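Local coordinates for 1-deoxy-D-xylulose 5-phosphate reductoisomerase (Moraxella catarrhalis, PDB 4ZQG), which catalyses the NAD(P)H- and metal-dependent rearrangement and reduction of 1-deoxy-D-xylulose 5-phosphate to 2-C-methyl-D-erythritol 4-phosphate in the MEP pathway of isoprenoid synthesis, at residues A[29-33]-A[289-295]; A[34-39]-A[92-98]; A[159-165]-A[261-266]; A[333-338]-A[377-381]. One frame throughout, in Å; residues are numbered along the deposited sequence.

Interaction 1 (A[29-33]-A[289-295]); sequences HPNRY and AYPERIK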
# COMPACT_ATOMS: atom_id res chain seq x y z
N HIS A 29 1.50 24.95 -8.81
CA HIS A 29 2.84 24.60 -9.27
C HIS A 29 3.16 25.36 -10.53
O HIS A 29 3.29 24.76 -11.59
CB HIS A 29 2.88 23.09 -9.51
CG HIS A 29 2.76 22.30 -8.25
ND1 HIS A 29 3.79 22.23 -7.33
CD2 HIS A 29 1.72 21.64 -7.71
CE1 HIS A 29 3.38 21.54 -6.29
NE2 HIS A 29 2.14 21.16 -6.50
N PRO A 30 3.32 26.69 -10.40
CA PRO A 30 3.33 27.57 -11.58
C PRO A 30 4.51 27.31 -12.48
O PRO A 30 4.33 27.19 -13.67
CB PRO A 30 3.39 28.98 -10.99
CG PRO A 30 3.19 28.83 -9.51
CD PRO A 30 3.65 27.44 -9.18
N ASN A 31 5.70 27.17 -11.92
CA ASN A 31 6.89 27.06 -12.78
C ASN A 31 7.41 25.66 -12.91
O ASN A 31 8.62 25.43 -12.91
CB ASN A 31 8.01 27.99 -12.29
CG ASN A 31 7.68 29.46 -12.45
OD1 ASN A 31 8.00 30.26 -11.58
ND2 ASN A 31 7.04 29.83 -13.56
N ARG A 32 6.48 24.72 -13.02
CA ARG A 32 6.78 23.32 -13.19
C ARG A 32 6.18 22.83 -14.52
O ARG A 32 6.77 22.02 -15.23
CB ARG A 32 6.19 22.56 -11.99
CG ARG A 32 6.81 21.22 -11.67
CD ARG A 32 6.46 20.76 -10.26
NE ARG A 32 7.59 20.09 -9.61
CZ ARG A 32 8.04 18.88 -9.94
NH1 ARG A 32 7.47 18.17 -10.92
NH2 ARG A 32 9.08 18.36 -9.29
N TYR A 33 4.99 23.33 -14.83
CA TYR A 33 4.19 22.89 -15.95
C TYR A 33 3.87 24.09 -16.81
O TYR A 33 3.67 25.16 -16.30
CB TYR A 33 2.90 22.27 -15.41
CG TYR A 33 3.19 21.10 -14.49
CD1 TYR A 33 3.74 19.93 -15.01
CD2 TYR A 33 2.94 21.15 -13.13
CE1 TYR A 33 4.04 18.85 -14.22
CE2 TYR A 33 3.25 20.07 -12.30
CZ TYR A 33 3.80 18.91 -12.86
OH TYR A 33 4.14 17.80 -12.11
N ALA A 289 3.45 14.24 -11.52
CA ALA A 289 4.82 14.40 -11.12
C ALA A 289 5.64 13.14 -11.28
O ALA A 289 6.85 13.21 -11.18
CB ALA A 289 4.88 14.89 -9.71
N TYR A 290 5.00 12.00 -11.55
CA TYR A 290 5.69 10.71 -11.57
C TYR A 290 6.98 10.80 -12.40
O TYR A 290 6.98 11.43 -13.46
CB TYR A 290 4.76 9.65 -12.15
CG TYR A 290 5.34 8.28 -12.13
CD1 TYR A 290 4.99 7.37 -11.15
CD2 TYR A 290 6.25 7.87 -13.12
CE1 TYR A 290 5.55 6.09 -11.15
CE2 TYR A 290 6.78 6.60 -13.12
CZ TYR A 290 6.43 5.72 -12.13
OH TYR A 290 6.98 4.46 -12.10
N PRO A 291 8.09 10.19 -11.94
CA PRO A 291 8.21 9.39 -10.74
C PRO A 291 8.44 10.19 -9.44
O PRO A 291 8.63 9.60 -8.37
CB PRO A 291 9.45 8.58 -11.05
CG PRO A 291 10.32 9.57 -11.75
CD PRO A 291 9.40 10.41 -12.57
N GLU A 292 8.46 11.50 -9.53
CA GLU A 292 8.49 12.33 -8.35
C GLU A 292 7.09 12.49 -7.73
O GLU A 292 6.10 11.96 -8.23
CB GLU A 292 9.07 13.67 -8.69
CG GLU A 292 10.49 13.65 -9.19
CD GLU A 292 11.03 15.07 -9.28
OE1 GLU A 292 10.30 15.99 -9.70
OE2 GLU A 292 12.19 15.29 -8.90
N ARG A 293 7.04 13.21 -6.61
CA ARG A 293 5.77 13.56 -6.00
C ARG A 293 5.78 15.01 -5.59
O ARG A 293 6.84 15.59 -5.36
CB ARG A 293 5.51 12.69 -4.77
CG ARG A 293 5.52 11.19 -5.04
CD ARG A 293 4.47 10.52 -4.20
NE ARG A 293 4.44 9.08 -4.37
CZ ARG A 293 3.34 8.33 -4.28
NH1 ARG A 293 2.14 8.88 -4.04
NH2 ARG A 293 3.42 7.05 -4.44
N ILE A 294 4.58 15.57 -5.48
CA ILE A 294 4.37 16.99 -5.24
C ILE A 294 3.12 17.16 -4.40
O ILE A 294 2.24 16.30 -4.43
CB ILE A 294 4.15 17.75 -6.56
CG1 ILE A 294 3.02 17.09 -7.35
CG2 ILE A 294 5.43 17.74 -7.37
CD1 ILE A 294 2.54 17.88 -8.52
N LYS A 295 3.04 18.26 -3.66
CA LYS A 295 1.81 18.59 -2.93
C LYS A 295 0.63 18.67 -3.90
O LYS A 295 0.79 19.16 -5.00
CB LYS A 295 1.97 19.89 -2.19
CG LYS A 295 2.86 19.75 -0.98
CD LYS A 295 3.24 21.06 -0.31
CE LYS A 295 3.45 20.91 1.18
NZ LYS A 295 3.60 22.26 1.81
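His29, Arg32 and Tyr33 reach from the loop and first residue of strand 33-39 of the Rossmann-type nucleotide-binding sheet to the end of helix 281-289 and the chain beyond it, so the N-terminal and C-terminal family regions meet here. The imidazole of His29 is held in two ways. Its NE2 donates to the backbone O of Lys295 at 2.8 Å, close to the ring plane and nearly straight (N-H...O angle 162°), while CD1 of Ile294 lies over one ring face in a CH-pi contact, 4.1 Å from the centroid. Arg32 sends its CG anti to the backbone N (chi1 -157°), and the chain bends at chi3 to lay the guanidinium across Ile294, whose CG2 sits over the centre of one face, 3.8 Å from CZ of Arg32. In the plane of the same group, NH2 of Arg32 makes a salt bridge with the syn side of Glu292 OE1 at 2.7 Å, although the two planes are turned 42° apart. The other carboxylate oxygen of Glu292 binds Ser179 of the second subunit, which links this bridge to the dimer interface. Buried Tyr33 follows, with its hydroxyl near the end of helix 281-289, where it makes a weak hydrogen bond to Leu288 O. That same OH lies 3.6 Å from CA of Ala289 and 3.9 Å from CD1 of Ile294, which stands at the edge of the tyrosine ring.

Interaction 2 (A[34-39]-A[92-98]); sequences RIHALT and IASDEAV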
# COMPACT_ATOMS: atom_id res chain seq x y z
N ARG A 34 3.86 23.90 -18.12
CA ARG A 34 3.46 24.90 -19.10
C ARG A 34 2.20 24.38 -19.80
O ARG A 34 2.22 23.28 -20.32
CB ARG A 34 4.60 25.10 -20.14
CG ARG A 34 4.22 25.95 -21.34
CD ARG A 34 5.36 26.26 -22.32
NE ARG A 34 5.54 25.22 -23.33
CZ ARG A 34 4.74 25.03 -24.39
NH1 ARG A 34 3.68 25.81 -24.60
NH2 ARG A 34 5.02 24.04 -25.22
N ILE A 35 1.14 25.17 -19.85
CA ILE A 35 -0.06 24.75 -20.59
C ILE A 35 0.08 25.06 -22.07
O ILE A 35 0.10 26.18 -22.46
CB ILE A 35 -1.32 25.47 -20.12
CG1 ILE A 35 -1.51 25.38 -18.61
CG2 ILE A 35 -2.51 24.92 -20.85
CD1 ILE A 35 -1.33 24.02 -18.03
N HIS A 36 0.16 24.06 -22.91
CA HIS A 36 0.23 24.29 -24.31
C HIS A 36 -1.16 24.28 -24.92
O HIS A 36 -1.39 24.99 -25.88
CB HIS A 36 1.08 23.21 -24.93
CG HIS A 36 1.17 23.29 -26.41
ND1 HIS A 36 2.10 24.07 -27.05
CD2 HIS A 36 0.47 22.65 -27.37
CE1 HIS A 36 1.95 23.93 -28.36
NE2 HIS A 36 0.99 23.05 -28.58
N ALA A 37 -2.09 23.49 -24.39
CA ALA A 37 -3.43 23.45 -24.97
C ALA A 37 -4.50 23.05 -24.00
O ALA A 37 -4.22 22.42 -23.03
CB ALA A 37 -3.46 22.52 -26.16
N LEU A 38 -5.73 23.48 -24.26
CA LEU A 38 -6.89 23.19 -23.42
C LEU A 38 -8.05 22.98 -24.37
O LEU A 38 -8.07 23.61 -25.38
CB LEU A 38 -7.23 24.39 -22.53
CG LEU A 38 -6.14 24.90 -21.61
CD1 LEU A 38 -6.58 26.20 -20.98
CD2 LEU A 38 -5.89 23.91 -20.50
N THR A 39 -8.98 22.08 -24.06
CA THR A 39 -10.09 21.83 -24.94
C THR A 39 -11.36 21.71 -24.18
O THR A 39 -11.36 21.26 -23.04
CB THR A 39 -9.96 20.52 -25.72
OG1 THR A 39 -10.47 19.40 -24.97
CG2 THR A 39 -8.51 20.30 -26.20
N ILE A 92 -3.78 18.49 -31.38
CA ILE A 92 -3.25 18.84 -30.07
C ILE A 92 -2.60 17.63 -29.46
O ILE A 92 -1.51 17.73 -28.89
CB ILE A 92 -4.36 19.33 -29.15
CG1 ILE A 92 -4.64 20.79 -29.42
CG2 ILE A 92 -3.97 19.16 -27.69
CD1 ILE A 92 -6.04 21.18 -29.04
N ALA A 93 -3.26 16.48 -29.58
CA ALA A 93 -2.74 15.24 -29.03
C ALA A 93 -1.43 14.78 -29.64
O ALA A 93 -0.68 14.07 -28.97
CB ALA A 93 -3.77 14.13 -29.13
N SER A 94 -1.15 15.15 -30.90
CA SER A 94 0.10 14.73 -31.56
C SER A 94 1.10 15.85 -31.78
O SER A 94 2.12 15.67 -32.44
CB SER A 94 -0.19 14.05 -32.90
OG SER A 94 -0.98 14.85 -33.72
N ASP A 95 0.81 16.98 -31.19
CA ASP A 95 1.57 18.18 -31.41
C ASP A 95 3.01 17.96 -30.96
O ASP A 95 3.28 17.50 -29.84
CB ASP A 95 0.86 19.33 -30.66
CG ASP A 95 1.45 20.69 -30.93
OD1 ASP A 95 2.70 20.80 -30.87
OD2 ASP A 95 0.65 21.65 -31.16
N GLU A 96 3.94 18.31 -31.85
CA GLU A 96 5.37 18.10 -31.61
C GLU A 96 5.79 18.83 -30.33
O GLU A 96 6.70 18.40 -29.67
CB GLU A 96 6.19 18.53 -32.84
CG GLU A 96 7.71 18.47 -32.70
N ALA A 97 5.09 19.89 -29.98
CA ALA A 97 5.47 20.72 -28.83
C ALA A 97 4.88 20.31 -27.49
O ALA A 97 5.19 20.93 -26.48
CB ALA A 97 5.09 22.18 -29.11
N VAL A 98 4.01 19.30 -27.51
CA VAL A 98 3.34 18.79 -26.30
C VAL A 98 4.11 17.61 -25.72
O VAL A 98 4.36 16.63 -26.41
CB VAL A 98 1.94 18.28 -26.66
CG1 VAL A 98 1.29 17.58 -25.50
CG2 VAL A 98 1.06 19.41 -27.07
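The polar part of this contact centres on His36, whose NE2 donates to OD2 of Asp95 at 3.0 Å. The carboxylate is turned almost perpendicular to the imidazole, with 80° between the planes, and the donor approaches OD2 from above the carboxylate plane. OD2 also forms a salt bridge with Lys58, while OD1 accepts from the backbone N of Ala97 at 2.7 Å in an Asx turn. Both oxygens therefore have partners that restrict rotation of the group. At the other ring nitrogen, ND1, both terminal nitrogens of Arg34 make weak hydrogen bonds, consistent with a ring protonated at NE2.

Van der Waals contacts complete the interface. CG2 of Val98 presses against CD2 of His36, and CB of Ala97 lies 3.7 Å from CE1 of His36. Farther along the strand, Ile92 of helix 85-93 sets its CG2 3.7 Å from CB of Ala37 and its CD1 3.9 Å from CG2 of Thr39.

The contact belongs to the Rossmann-type domain, and the side chain of Thr39 is about 6 Å from the bound NAD. Strand 33-39 lies in the parallel sheet between strands 7-12 and 58-61, and the end of helix 85-93 with its following turn packs against it.

Interaction 3 (A[159-165]-A[261-266]); sequences AIYQCLP and HSLVEY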
# COMPACT_ATOMS: atom_id res chain seq x y z
N ALA A 159 -4.30 3.88 -7.69
CA ALA A 159 -3.97 3.09 -6.48
C ALA A 159 -3.20 1.83 -6.79
O ALA A 159 -2.09 1.65 -6.33
CB ALA A 159 -5.21 2.73 -5.72
N ILE A 160 -3.79 0.97 -7.61
CA ILE A 160 -3.11 -0.24 -8.05
C ILE A 160 -1.73 0.08 -8.59
O ILE A 160 -0.75 -0.58 -8.27
CB ILE A 160 -3.96 -0.99 -9.10
CG1 ILE A 160 -5.16 -1.65 -8.43
CG2 ILE A 160 -3.14 -2.04 -9.80
CD1 ILE A 160 -6.20 -2.06 -9.42
N TYR A 161 -1.64 1.09 -9.43
CA TYR A 161 -0.36 1.42 -10.03
C TYR A 161 0.69 1.78 -8.96
O TYR A 161 1.85 1.37 -9.03
CB TYR A 161 -0.58 2.58 -10.99
CG TYR A 161 0.65 2.99 -11.76
CD1 TYR A 161 0.92 2.45 -13.01
CD2 TYR A 161 1.53 3.92 -11.24
CE1 TYR A 161 2.03 2.85 -13.74
CE2 TYR A 161 2.64 4.31 -11.95
CZ TYR A 161 2.87 3.79 -13.21
OH TYR A 161 4.00 4.15 -13.90
N GLN A 162 0.28 2.59 -7.99
CA GLN A 162 1.13 2.95 -6.88
C GLN A 162 1.56 1.75 -6.05
O GLN A 162 2.62 1.77 -5.43
CB GLN A 162 0.39 3.92 -5.96
CG GLN A 162 0.25 5.36 -6.47
CD GLN A 162 -0.07 6.31 -5.36
OE1 GLN A 162 0.67 6.41 -4.39
NE2 GLN A 162 -1.16 7.02 -5.49
N CYS A 163 0.72 0.72 -6.02
CA CYS A 163 0.97 -0.47 -5.26
C CYS A 163 1.70 -1.62 -6.03
O CYS A 163 1.74 -2.76 -5.55
CB CYS A 163 -0.35 -0.94 -4.69
SG CYS A 163 -0.89 0.15 -3.33
N LEU A 164 2.31 -1.30 -7.18
CA LEU A 164 2.93 -2.29 -8.05
C LEU A 164 4.43 -2.04 -8.11
O LEU A 164 4.89 -0.92 -7.94
CB LEU A 164 2.30 -2.24 -9.45
CG LEU A 164 0.97 -2.99 -9.63
CD1 LEU A 164 0.34 -2.79 -10.99
CD2 LEU A 164 1.19 -4.50 -9.47
N PRO A 165 5.23 -3.08 -8.31
CA PRO A 165 6.66 -2.78 -8.27
C PRO A 165 7.04 -1.92 -9.47
O PRO A 165 6.29 -1.88 -10.44
CB PRO A 165 7.32 -4.16 -8.34
CG PRO A 165 6.27 -5.17 -8.16
CD PRO A 165 4.95 -4.53 -8.37
N HIS A 261 -8.81 2.79 -1.82
CA HIS A 261 -9.10 2.92 -3.23
C HIS A 261 -8.83 1.73 -4.14
O HIS A 261 -9.25 1.72 -5.28
CB HIS A 261 -8.41 4.17 -3.77
CG HIS A 261 -8.88 5.41 -3.08
ND1 HIS A 261 -8.03 6.36 -2.58
CD2 HIS A 261 -10.13 5.81 -2.73
CE1 HIS A 261 -8.73 7.31 -1.99
NE2 HIS A 261 -10.01 6.99 -2.06
N SER A 262 -8.13 0.73 -3.65
CA SER A 262 -7.97 -0.57 -4.32
C SER A 262 -6.79 -1.23 -3.68
O SER A 262 -6.09 -0.59 -2.88
CB SER A 262 -7.81 -0.46 -5.84
OG SER A 262 -9.08 -0.49 -6.44
N LEU A 263 -6.61 -2.53 -3.99
CA LEU A 263 -5.50 -3.29 -3.44
C LEU A 263 -4.84 -4.20 -4.47
O LEU A 263 -5.44 -4.55 -5.50
CB LEU A 263 -5.94 -4.09 -2.21
CG LEU A 263 -6.93 -3.41 -1.24
CD1 LEU A 263 -8.35 -3.70 -1.65
CD2 LEU A 263 -6.73 -3.90 0.17
N VAL A 264 -3.59 -4.53 -4.19
CA VAL A 264 -2.88 -5.54 -4.89
C VAL A 264 -2.47 -6.62 -3.92
O VAL A 264 -1.71 -6.38 -3.00
CB VAL A 264 -1.65 -4.97 -5.53
CG1 VAL A 264 -0.85 -6.07 -6.18
CG2 VAL A 264 -2.06 -3.94 -6.57
N GLU A 265 -3.00 -7.82 -4.14
CA GLU A 265 -2.69 -9.01 -3.36
C GLU A 265 -1.52 -9.76 -3.91
O GLU A 265 -1.53 -10.12 -5.07
CB GLU A 265 -3.90 -9.93 -3.38
CG GLU A 265 -3.65 -11.24 -2.68
CD GLU A 265 -4.88 -12.06 -2.50
OE1 GLU A 265 -5.94 -11.77 -3.12
OE2 GLU A 265 -4.76 -13.04 -1.73
N TYR A 266 -0.51 -9.99 -3.07
CA TYR A 266 0.69 -10.77 -3.37
C TYR A 266 0.66 -12.21 -2.79
O TYR A 266 -0.13 -12.54 -1.91
CB TYR A 266 1.93 -10.04 -2.85
CG TYR A 266 2.21 -8.73 -3.57
CD1 TYR A 266 3.18 -8.66 -4.57
CD2 TYR A 266 1.53 -7.57 -3.26
CE1 TYR A 266 3.46 -7.50 -5.21
CE2 TYR A 266 1.79 -6.39 -3.91
CZ TYR A 266 2.75 -6.35 -4.90
OH TYR A 266 3.01 -5.16 -5.58
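With CG anti to its carbonyl carbon (chi1 -67°), Tyr266 swings its ring from strand 260-266 toward the turn after helix 155-162, and its hydroxyl donates to the backbone O of Cys163 at 2.7 Å. Val264 has CG1 anti to its backbone N (chi1 176°), which turns CG2 to the helix end and CG1 to Leu164. This is helix-on-sheet packing: helix 155-162, which carries the magnesium ligand Glu156 near its start, lies against the four-stranded mixed sheet beside the fosmidomycin site. CG2 of Val264 is shared by CG2 of Ile160 and CB of Cys163, each 3.9 Å away, whereas CG1 of Val264 touches CD2 of Leu164 at 4.2 Å. Ile160 crosses Val264 at about a right angle and sends its other branch along the strand, CG1 lying 3.9 Å from CB of Ser262. At the far end, CB of Ala159 rests on CB of His261 at 4.0 Å. The imidazole of His261 leads away from Ala159 and hydrogen-bonds Gln274 on the adjoining strand. Phe243 of helix 230-243 packs on Ile160 and Leu164, and Arg293 of the second subunit forms a cation-pi contact with Tyr266. The phenol oxygen lies in the plane of the Cys163 carbonyl, with a C=O...O angle of 146°, and CD of Pro165 sits 3.5 Å from this OH at the ring edge.

Interaction 4 (A[333-338]-A[377-381]); sequences TGACIA and YSQDF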
# COMPACT_ATOMS: atom_id res chain seq x y z
N THR A 333 -13.17 -7.60 -27.03
CA THR A 333 -13.39 -6.18 -27.29
C THR A 333 -14.76 -5.83 -27.93
O THR A 333 -15.42 -4.92 -27.51
CB THR A 333 -12.24 -5.59 -28.11
OG1 THR A 333 -11.07 -5.52 -27.27
CG2 THR A 333 -12.60 -4.16 -28.58
N GLY A 334 -15.19 -6.55 -28.93
CA GLY A 334 -16.53 -6.39 -29.42
C GLY A 334 -17.58 -6.30 -28.35
O GLY A 334 -18.41 -5.43 -28.37
N ALA A 335 -17.59 -7.20 -27.40
CA ALA A 335 -18.64 -7.18 -26.38
C ALA A 335 -18.49 -6.03 -25.43
O ALA A 335 -19.45 -5.65 -24.78
CB ALA A 335 -18.65 -8.47 -25.59
N CYS A 336 -17.27 -5.55 -25.28
CA CYS A 336 -16.99 -4.40 -24.41
C CYS A 336 -17.51 -3.10 -24.99
O CYS A 336 -17.99 -2.23 -24.25
CB CYS A 336 -15.51 -4.31 -24.12
SG CYS A 336 -15.03 -5.66 -23.01
N ILE A 337 -17.43 -3.00 -26.32
CA ILE A 337 -18.02 -1.94 -27.09
C ILE A 337 -19.53 -2.02 -27.00
O ILE A 337 -20.19 -1.09 -26.59
CB ILE A 337 -17.53 -2.01 -28.53
CG1 ILE A 337 -16.06 -1.61 -28.53
CG2 ILE A 337 -18.37 -1.10 -29.44
CD1 ILE A 337 -15.36 -1.94 -29.82
N ALA A 338 -20.08 -3.17 -27.34
CA ALA A 338 -21.50 -3.36 -27.13
C ALA A 338 -21.81 -2.86 -25.74
O ALA A 338 -22.72 -2.10 -25.57
CB ALA A 338 -21.89 -4.83 -27.28
N TYR A 377 -18.46 -9.58 -32.71
CA TYR A 377 -17.59 -9.97 -31.60
C TYR A 377 -16.27 -10.59 -32.02
O TYR A 377 -15.27 -10.38 -31.32
CB TYR A 377 -18.31 -10.91 -30.65
CG TYR A 377 -19.39 -10.25 -29.84
CD1 TYR A 377 -19.61 -8.88 -29.88
CD2 TYR A 377 -20.16 -11.00 -29.01
CE1 TYR A 377 -20.59 -8.30 -29.10
CE2 TYR A 377 -21.14 -10.43 -28.23
CZ TYR A 377 -21.35 -9.08 -28.29
OH TYR A 377 -22.35 -8.57 -27.50
N SER A 378 -16.24 -11.31 -33.14
CA SER A 378 -15.03 -12.04 -33.54
C SER A 378 -14.12 -11.22 -34.45
O SER A 378 -13.22 -11.78 -35.10
CB SER A 378 -15.41 -13.32 -34.27
OG SER A 378 -16.05 -13.01 -35.51
N GLN A 379 -14.30 -9.91 -34.48
CA GLN A 379 -13.46 -9.08 -35.34
C GLN A 379 -12.13 -8.67 -34.70
O GLN A 379 -11.94 -8.78 -33.49
CB GLN A 379 -14.23 -7.86 -35.83
CG GLN A 379 -14.03 -7.68 -37.32
CD GLN A 379 -14.94 -6.64 -37.92
OE1 GLN A 379 -15.89 -6.16 -37.27
NE2 GLN A 379 -14.65 -6.27 -39.17
N ASP A 380 -11.21 -8.21 -35.55
CA ASP A 380 -9.91 -7.74 -35.11
C ASP A 380 -9.96 -6.23 -34.88
O ASP A 380 -9.52 -5.43 -35.71
CB ASP A 380 -8.82 -8.08 -36.13
CG ASP A 380 -7.41 -7.90 -35.55
OD1 ASP A 380 -7.27 -7.77 -34.31
OD2 ASP A 380 -6.44 -7.89 -36.35
N PHE A 381 -10.50 -5.87 -33.73
CA PHE A 381 -10.61 -4.51 -33.29
C PHE A 381 -9.25 -3.92 -32.96
O PHE A 381 -9.16 -2.74 -32.66
CB PHE A 381 -11.52 -4.43 -32.08
CG PHE A 381 -12.95 -4.73 -32.39
CD1 PHE A 381 -13.73 -3.82 -33.10
CD2 PHE A 381 -13.54 -5.92 -31.96
CE1 PHE A 381 -15.07 -4.10 -33.40
CE2 PHE A 381 -14.87 -6.20 -32.23
CZ PHE A 381 -15.64 -5.29 -32.96
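Tyr377 and Phe381 close on the start of helix 333-351 within the helical C-terminal domain, and Gly334 lies in the tight part between them. Here backbone meets ring directly: CE2 of Phe381 lies 3.3 Å from CA of Gly334, and CD1 of Tyr377 lies 3.6 Å from C of the same glycine. The absence of a side chain at Gly334 leaves room for the backbone of Tyr377 and CE2 of Phe381 beside the helix. Tyr377 lays one ring face over CB of Ala335, a CH-pi contact 4.0 Å from the centroid, while its hydroxyl runs on past Ala338 to hydrogen-bond the backbone O of Leu368. CG2 of Thr333 touches CB of Phe381 at 3.7 Å, and the threonine hydroxyl binds Asp137 of helix 130-146.

The connecting residues of the loop are looser. Ser378 and Asp380 are exposed and make no contact with the helix segment, although CB of Gln379 covers one face of the Phe381 ring from within the loop. Ile391 of helix 387-409 packs on both Phe381 and Ile337. Ile337 takes the ring face opposite Gln379, with its CD1 offset toward the rim and 4.1 Å from CD1 of Phe381.

Interactions 1 and 2 occupy consecutive segments, residues 29-33 and 34-39, at the entry to and along one strand of the parallel nucleotide-binding sheet; their centres are 18 Å apart. Interaction 1 joins that region to residues 289-295, and the span it encloses contains interactions 2 and 3 in turn. Interaction 3, on the mixed sheet, touches interaction 1 through Arg293 with Gln162 and Tyr290 with Tyr161, and both reach the second subunit. Interaction 4 comes last, in the helical C-terminal domain, its centre about 38 Å from that of interaction 1. The contacts are thus spread over the nucleotide-binding sheet, the mixed sheet near the fosmidomycin site and the dimer interface, and the C-terminal helices.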